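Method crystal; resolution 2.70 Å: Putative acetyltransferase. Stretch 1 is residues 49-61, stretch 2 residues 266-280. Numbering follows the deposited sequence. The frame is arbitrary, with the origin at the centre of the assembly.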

# COMPACT_ATOMS: atom_id res chain seq x y z
N ILE A 49 2.20 3.34 -8.92
CA ILE A 49 2.17 4.35 -7.85
C ILE A 49 3.29 4.24 -6.82
O ILE A 49 3.52 3.17 -6.27
CB ILE A 49 0.82 4.30 -7.09
CG1 ILE A 49 -0.34 4.28 -8.09
CG2 ILE A 49 0.71 5.48 -6.15
CD1 ILE A 49 -0.37 5.47 -9.01
N PRO A 50 4.01 5.35 -6.55
CA PRO A 50 5.09 5.34 -5.56
C PRO A 50 4.55 5.26 -4.13
O PRO A 50 3.38 5.55 -3.87
CB PRO A 50 5.82 6.66 -5.83
CG PRO A 50 5.56 6.93 -7.24
CD PRO A 50 4.10 6.57 -7.38
N PHE A 51 5.40 4.88 -3.19
CA PHE A 51 5.01 4.81 -1.79
C PHE A 51 5.81 5.85 -1.02
O PHE A 51 7.03 5.94 -1.17
CB PHE A 51 5.28 3.42 -1.24
CG PHE A 51 4.94 3.26 0.20
CD1 PHE A 51 5.77 3.78 1.19
CD2 PHE A 51 3.79 2.59 0.57
CE1 PHE A 51 5.46 3.63 2.53
CE2 PHE A 51 3.46 2.43 1.91
CZ PHE A 51 4.30 2.95 2.90
N GLU A 52 5.14 6.64 -0.19
CA GLU A 52 5.85 7.67 0.56
C GLU A 52 5.06 8.23 1.72
O GLU A 52 3.83 8.19 1.73
CB GLU A 52 6.21 8.81 -0.37
CG GLU A 52 5.01 9.32 -1.12
CD GLU A 52 5.02 10.80 -1.25
OE1 GLU A 52 5.10 11.47 -0.20
OE2 GLU A 52 4.94 11.31 -2.39
N ASN A 53 5.79 8.77 2.69
CA ASN A 53 5.21 9.37 3.89
C ASN A 53 5.73 10.80 4.00
O ASN A 53 5.74 11.38 5.08
CB ASN A 53 5.63 8.58 5.13
CG ASN A 53 7.15 8.59 5.35
OD1 ASN A 53 7.92 8.64 4.39
ND2 ASN A 53 7.58 8.52 6.61
N LEU A 54 6.14 11.36 2.87
CA LEU A 54 6.71 12.70 2.86
C LEU A 54 5.87 13.83 3.47
O LEU A 54 6.41 14.67 4.20
CB LEU A 54 7.14 13.07 1.44
CG LEU A 54 8.41 12.37 0.96
CD1 LEU A 54 8.87 12.97 -0.35
CD2 LEU A 54 9.51 12.52 2.00
N GLU A 55 4.56 13.86 3.21
CA GLU A 55 3.74 14.92 3.79
C GLU A 55 3.87 14.91 5.30
O GLU A 55 4.07 15.96 5.91
CB GLU A 55 2.27 14.75 3.42
CG GLU A 55 2.00 15.05 1.97
CD GLU A 55 2.69 16.32 1.52
OE1 GLU A 55 2.28 17.43 1.95
OE2 GLU A 55 3.67 16.21 0.74
N ALA A 56 3.76 13.72 5.88
CA ALA A 56 3.87 13.54 7.33
C ALA A 56 5.24 13.99 7.85
O ALA A 56 5.34 14.57 8.93
CB ALA A 56 3.63 12.08 7.68
N VAL A 57 6.29 13.73 7.09
CA VAL A 57 7.63 14.12 7.51
C VAL A 57 7.82 15.62 7.39
O VAL A 57 8.65 16.20 8.07
CB VAL A 57 8.70 13.45 6.67
CG1 VAL A 57 10.05 13.68 7.31
CG2 VAL A 57 8.40 11.96 6.53
N LEU A 58 7.06 16.24 6.50
CA LEU A 58 7.17 17.67 6.31
C LEU A 58 6.27 18.42 7.29
O LEU A 58 6.14 19.64 7.21
CB LEU A 58 6.83 18.04 4.87
CG LEU A 58 7.79 17.41 3.86
CD1 LEU A 58 7.37 17.73 2.43
CD2 LEU A 58 9.18 17.93 4.13
N GLY A 59 5.66 17.68 8.21
CA GLY A 59 4.79 18.29 9.20
C GLY A 59 3.40 18.62 8.69
O GLY A 59 2.59 19.22 9.39
N ARG A 60 3.12 18.21 7.46
CA ARG A 60 1.83 18.47 6.86
C ARG A 60 0.86 17.30 7.04
O ARG A 60 1.26 16.17 7.31
CB ARG A 60 2.01 18.82 5.38
CG ARG A 60 2.96 19.99 5.17
CD ARG A 60 2.87 20.57 3.77
NE ARG A 60 3.50 19.75 2.74
CZ ARG A 60 4.68 20.02 2.18
NH1 ARG A 60 5.37 21.09 2.55
NH2 ARG A 60 5.14 19.23 1.22
N PRO A 61 -0.44 17.58 6.92
CA PRO A 61 -1.50 16.59 7.06
C PRO A 61 -1.67 15.70 5.83
O PRO A 61 -1.30 16.08 4.72
CB PRO A 61 -2.73 17.45 7.29
CG PRO A 61 -2.46 18.62 6.40
CD PRO A 61 -1.01 18.93 6.71
N LEU A 266 14.57 7.00 -8.78
CA LEU A 266 14.15 5.75 -8.17
C LEU A 266 12.76 5.69 -7.56
O LEU A 266 12.24 4.61 -7.32
CB LEU A 266 15.13 5.33 -7.08
CG LEU A 266 16.46 4.82 -7.58
CD1 LEU A 266 16.89 3.66 -6.70
CD2 LEU A 266 16.33 4.36 -9.02
N PHE A 267 12.16 6.84 -7.29
CA PHE A 267 10.86 6.82 -6.65
C PHE A 267 9.81 7.65 -7.35
O PHE A 267 8.68 7.76 -6.87
CB PHE A 267 11.04 7.24 -5.20
CG PHE A 267 11.87 6.28 -4.40
CD1 PHE A 267 11.34 5.05 -4.00
CD2 PHE A 267 13.19 6.56 -4.10
CE1 PHE A 267 12.11 4.11 -3.31
CE2 PHE A 267 13.98 5.63 -3.42
CZ PHE A 267 13.44 4.40 -3.02
N ASP A 268 10.19 8.22 -8.48
CA ASP A 268 9.29 9.03 -9.29
C ASP A 268 8.48 9.99 -8.46
O ASP A 268 7.28 10.15 -8.66
CB ASP A 268 8.39 8.11 -10.09
CG ASP A 268 9.18 7.17 -10.94
OD1 ASP A 268 10.04 7.67 -11.71
OD2 ASP A 268 8.97 5.94 -10.84
N ILE A 269 9.17 10.63 -7.53
CA ILE A 269 8.59 11.61 -6.65
C ILE A 269 9.28 12.93 -6.95
O ILE A 269 10.50 12.99 -7.03
CB ILE A 269 8.82 11.19 -5.18
CG1 ILE A 269 7.98 9.95 -4.88
CG2 ILE A 269 8.51 12.35 -4.24
CD1 ILE A 269 8.14 9.42 -3.49
N GLU A 270 8.48 13.98 -7.14
CA GLU A 270 8.97 15.33 -7.45
C GLU A 270 8.46 16.30 -6.38
O GLU A 270 7.26 16.38 -6.11
CB GLU A 270 8.45 15.76 -8.82
CG GLU A 270 9.38 16.68 -9.59
CD GLU A 270 9.54 16.25 -11.04
OE1 GLU A 270 9.68 15.02 -11.30
OE2 GLU A 270 9.55 17.14 -11.93
N LEU A 271 9.38 17.04 -5.77
CA LEU A 271 9.04 17.98 -4.72
C LEU A 271 9.57 19.37 -5.01
O LEU A 271 10.56 19.53 -5.71
CB LEU A 271 9.64 17.54 -3.40
CG LEU A 271 9.46 16.12 -2.92
CD1 LEU A 271 10.13 15.94 -1.56
CD2 LEU A 271 7.97 15.81 -2.84
N PRO A 272 8.93 20.40 -4.45
CA PRO A 272 9.43 21.75 -4.70
C PRO A 272 10.77 21.85 -3.96
O PRO A 272 11.08 21.01 -3.10
CB PRO A 272 8.37 22.64 -4.06
CG PRO A 272 7.11 21.81 -4.15
CD PRO A 272 7.61 20.43 -3.79
N GLY A 273 11.56 22.87 -4.28
CA GLY A 273 12.85 23.03 -3.63
C GLY A 273 12.70 23.15 -2.13
O GLY A 273 13.36 22.43 -1.37
N PRO A 274 11.83 24.06 -1.66
CA PRO A 274 11.64 24.23 -0.22
C PRO A 274 11.50 22.91 0.54
O PRO A 274 12.00 22.77 1.65
CB PRO A 274 10.40 25.10 -0.14
CG PRO A 274 10.59 25.99 -1.32
CD PRO A 274 11.01 25.02 -2.41
N ASP A 275 10.81 21.94 -0.08
CA ASP A 275 10.61 20.62 0.54
C ASP A 275 11.92 19.79 0.50
O ASP A 275 12.31 19.21 1.52
CB ASP A 275 9.48 19.86 -0.16
CG ASP A 275 8.09 20.46 0.13
OD1 ASP A 275 7.95 21.22 1.11
OD2 ASP A 275 7.13 20.14 -0.62
N LEU A 276 12.57 19.72 -0.66
CA LEU A 276 13.83 18.98 -0.79
C LEU A 276 14.76 19.61 0.24
O LEU A 276 15.33 18.92 1.08
CB LEU A 276 14.44 19.17 -2.18
CG LEU A 276 13.58 18.72 -3.35
CD1 LEU A 276 14.27 19.07 -4.65
CD2 LEU A 276 13.36 17.22 -3.25
N ASP A 277 14.90 20.93 0.15
CA ASP A 277 15.73 21.67 1.09
C ASP A 277 15.35 21.23 2.51
O ASP A 277 16.20 20.81 3.29
CB ASP A 277 15.48 23.18 0.92
CG ASP A 277 16.62 23.88 0.17
OD1 ASP A 277 17.02 23.40 -0.91
OD2 ASP A 277 17.11 24.92 0.67
N ALA A 278 14.05 21.31 2.82
CA ALA A 278 13.53 20.90 4.13
C ALA A 278 13.90 19.45 4.43
O ALA A 278 14.27 19.11 5.55
CB ALA A 278 12.02 21.07 4.17
N LEU A 279 13.77 18.60 3.42
CA LEU A 279 14.08 17.18 3.55
C LEU A 279 15.57 17.04 3.83
O LEU A 279 15.98 16.44 4.83
CB LEU A 279 13.75 16.48 2.23
CG LEU A 279 13.03 15.14 2.27
CD1 LEU A 279 13.83 14.14 3.06
CD2 LEU A 279 11.65 15.35 2.90
N THR A 280 16.35 17.61 2.92
CA THR A 280 17.81 17.60 2.95
C THR A 280 18.45 18.05 4.26
O THR A 280 19.60 17.73 4.52
CB THR A 280 18.35 18.50 1.82
OG1 THR A 280 18.25 17.81 0.58
CG2 THR A 280 19.80 18.91 2.06

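The apolar centre is built around Leu-54, whose CA-to-CB bond points toward the other stretch and whose two methyls, with chi1 m and chi2 t, reach different neighbours. CD1 lies 3.4 Å from CD1 of Leu-271 and 4.0 Å from CG2 of Ile-269, while CD2 of Leu-54 sits 3.7 Å from CD2 of Leu-279. Leu-279 sets out sideways, but its end comes nearer, so the same CD2 also meets CD2 of Leu-58 at 3.8 Å. One helical turn after Leu-54, Leu-58 thus extends the apolar surface along the 273-280 helix, its CD2 lying 4.2 Å from CB of Ala-278.

In the other direction, Ile-269 carries the packing to Pro-50, with CG1 4.0 Å from the proline CB, and to Glu-52, whose CB is 3.7 Å from the isoleucine CD1. Pro-50 CB also approaches Phe-267 O at 3.2 Å, a close contact with the backbone.

The polar edge is a bidentate salt bridge: Arg-60 NH1 donates to Asp-275 OD1 (3.0 Å, 166° at the hydrogen) and NH2 to OD2 of the same aspartate (2.9 Å, 153°). Within its own stretch, Arg-60 NE donates to Glu-55 OE1 at 2.7 Å and 176°, so two carboxylates hold the guanidinium. Leu-58 CD1, 3.6 Å from Asp-275 CG, joins this edge to the apolar packing.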